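Local coordinates for protein nucleoporin 53 (Pichia guilliermondii, PDB 3P3D) that is a nuclear pore complex component, represented here by its RNA recognition motif domain, and probably serves as a structural constituent of the pore in protein and mRNA transport, at residues G83-N87 against G88-G92. Residues are numbered along the deposited sequence; the frame is centred on the assembly and turned at random.
Sequences GAVFN and GVLLG
Leu91 meets Phe86 on one face of a short beta hairpin, its CD1 lying 3.7 Å from Phe86 CB and approaching the ring obliquely near CG. The ring itself swings away from strand 89-95 because chi1 of Phe86 (-173°) places CG opposite the backbone N, which leaves CB nearest to Leu91. The Leu91 backbone is held twice: its N-H donates to Ala84 O (N to O 2.9 Å), and its carbonyl O accepts the N-H of Gly83.

Phe86 and Val89 form the hydrogen-bonded pair that closes the hairpin. Phe86 N to Val89 O is short at 2.7 Å, whereas Val89 N reaches Phe86 O at 3.1 Å from well above the carbonyl plane. Phe86 to Val89 is a type I' turn whose inner residues, Asn87 and Gly88, both have positive phi, readily accepted by glycine at the second position. Gly88 N lies 4.0 Å from Val85 CG1. On the other face Val85 and Leu90 form a non-hydrogen-bonded pair, with Val85 CG2 packed 3.6 Å from Leu90 CD2.

Strand 85-86 is an added edge strand; with the start of strand 89-95 it makes the short hairpin often found between the second helix, here 72-79, and the last strand of an RRM. Strand 89-95 in turn pairs with strand 9-13 through Gly92 and Phe13. The Phe86 ring meets that of Tyr26 in helix 20-27, and both Phe86 and Val89 rest on Met19 in the loop before that helix.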
ATOM      1  N   GLY A  83       9.515  -4.107  -6.713  1.00 38.69           N
ATOM      2  CA  GLY A  83      10.811  -3.794  -7.298  1.00 40.46           C
ATOM      3  C   GLY A  83      10.833  -2.518  -8.124  1.00 41.60           C
ATOM      4  O   GLY A  83      11.885  -2.094  -8.572  1.00 43.39           O
ATOM      5  N   ALA A  84       9.689  -1.893  -8.339  1.00 42.25           N
ATOM      6  CA  ALA A  84       9.654  -0.700  -9.143  1.00 42.46           C
ATOM      7  C   ALA A  84      10.415   0.386  -8.429  1.00 42.62           C
ATOM      8  O   ALA A  84      10.388   0.446  -7.215  1.00 43.22           O
ATOM      9  CB  ALA A  84       8.196  -0.253  -9.381  1.00 42.59           C
ATOM     10  N   VAL A  85      11.087   1.253  -9.177  1.00 42.99           N
ATOM     11  CA  VAL A  85      11.728   2.419  -8.600  1.00 42.70           C
ATOM     12  C   VAL A  85      10.710   3.536  -8.652  1.00 43.89           C
ATOM     13  O   VAL A  85      10.047   3.727  -9.667  1.00 44.75           O
ATOM     14  CB  VAL A  85      12.992   2.808  -9.374  1.00 42.84           C
ATOM     15  CG1 VAL A  85      13.703   4.030  -8.719  1.00 40.76           C
ATOM     16  CG2 VAL A  85      13.925   1.627  -9.464  1.00 40.57           C
ATOM     17  N   PHE A  86      10.568   4.264  -7.557  1.00 44.52           N
ATOM     18  CA  PHE A  86       9.562   5.299  -7.467  1.00 45.48           C
ATOM     19  C   PHE A  86      10.207   6.510  -6.826  1.00 46.81           C
ATOM     20  O   PHE A  86      10.651   6.434  -5.674  1.00 46.84           O
ATOM     21  CB  PHE A  86       8.392   4.812  -6.615  1.00 45.46           C
ATOM     22  CG  PHE A  86       7.229   5.738  -6.602  1.00 44.39           C
ATOM     23  CD1 PHE A  86       6.332   5.762  -7.657  1.00 46.15           C
ATOM     24  CD2 PHE A  86       7.016   6.566  -5.542  1.00 43.63           C
ATOM     25  CE1 PHE A  86       5.241   6.617  -7.640  1.00 45.77           C
ATOM     26  CE2 PHE A  86       5.925   7.416  -5.509  1.00 44.58           C
ATOM     27  CZ  PHE A  86       5.035   7.440  -6.565  1.00 44.97           C
ATOM     28  N   ASN A  87      10.271   7.619  -7.571  1.00 47.53           N
ATOM     29  CA  ASN A  87      10.975   8.818  -7.116  1.00 48.28           C
ATOM     30  C   ASN A  87      12.298   8.473  -6.415  1.00 47.58           C
ATOM     31  O   ASN A  87      12.553   8.938  -5.304  1.00 47.54           O
ATOM     32  CB  ASN A  87      10.084   9.682  -6.191  1.00 49.01           C
ATOM     33  CG  ASN A  87       8.778  10.147  -6.876  1.00 52.60           C
ATOM     34  OD1 ASN A  87       8.598   9.976  -8.092  1.00 54.89           O
ATOM     35  ND2 ASN A  87       7.856  10.726  -6.084  1.00 53.64           N
ATOM     36  N   GLY A  88      13.115   7.636  -7.055  1.00 47.03           N
ATOM     37  CA  GLY A  88      14.467   7.326  -6.554  1.00 46.66           C
ATOM     38  C   GLY A  88      14.610   6.340  -5.391  1.00 46.25           C
ATOM     39  O   GLY A  88      15.693   6.227  -4.800  1.00 46.11           O
ATOM     40  N   VAL A  89      13.538   5.619  -5.048  1.00 45.74           N
ATOM     41  CA  VAL A  89      13.636   4.529  -4.057  1.00 44.93           C
ATOM     42  C   VAL A  89      12.995   3.286  -4.636  1.00 44.02           C
ATOM     43  O   VAL A  89      12.117   3.366  -5.497  1.00 43.96           O
ATOM     44  CB  VAL A  89      12.928   4.850  -2.698  1.00 45.00           C
ATOM     45  CG1 VAL A  89      13.307   6.229  -2.171  1.00 44.79           C
ATOM     46  CG2 VAL A  89      11.444   4.765  -2.856  1.00 45.27           C
ATOM     47  N   LEU A  90      13.431   2.130  -4.157  1.00 43.09           N
ATOM     48  CA  LEU A  90      12.801   0.877  -4.548  1.00 42.05           C
ATOM     49  C   LEU A  90      11.569   0.632  -3.679  1.00 41.38           C
ATOM     50  O   LEU A  90      11.639   0.742  -2.449  1.00 40.39           O
ATOM     51  CB  LEU A  90      13.782  -0.286  -4.417  1.00 41.95           C
ATOM     52  CG  LEU A  90      14.894  -0.336  -5.463  1.00 40.37           C
ATOM     53  CD1 LEU A  90      15.991  -1.224  -4.946  1.00 37.56           C
ATOM     54  CD2 LEU A  90      14.352  -0.833  -6.809  1.00 39.18           C
ATOM     55  N   LEU A  91      10.445   0.315  -4.323  1.00 40.62           N
ATOM     56  CA  LEU A  91       9.252  -0.088  -3.595  1.00 40.82           C
ATOM     57  C   LEU A  91       9.124  -1.593  -3.535  1.00 40.30           C
ATOM     58  O   LEU A  91       9.380  -2.296  -4.515  1.00 40.94           O
ATOM     59  CB  LEU A  91       7.986   0.477  -4.228  1.00 40.90           C
ATOM     60  CG  LEU A  91       7.843   1.991  -4.203  1.00 41.37           C
ATOM     61  CD1 LEU A  91       6.433   2.370  -4.629  1.00 42.92           C
ATOM     62  CD2 LEU A  91       8.174   2.560  -2.842  1.00 41.42           C
ATOM     63  N   GLY A  92       8.705  -2.080  -2.378  1.00 39.77           N
ATOM     64  CA  GLY A  92       8.306  -3.484  -2.232  1.00 39.38           C
ATOM     65  C   GLY A  92       6.801  -3.643  -2.174  1.00 38.31           C
ATOM     66  O   GLY A  92       6.095  -2.819  -1.592  1.00 38.65           O
TER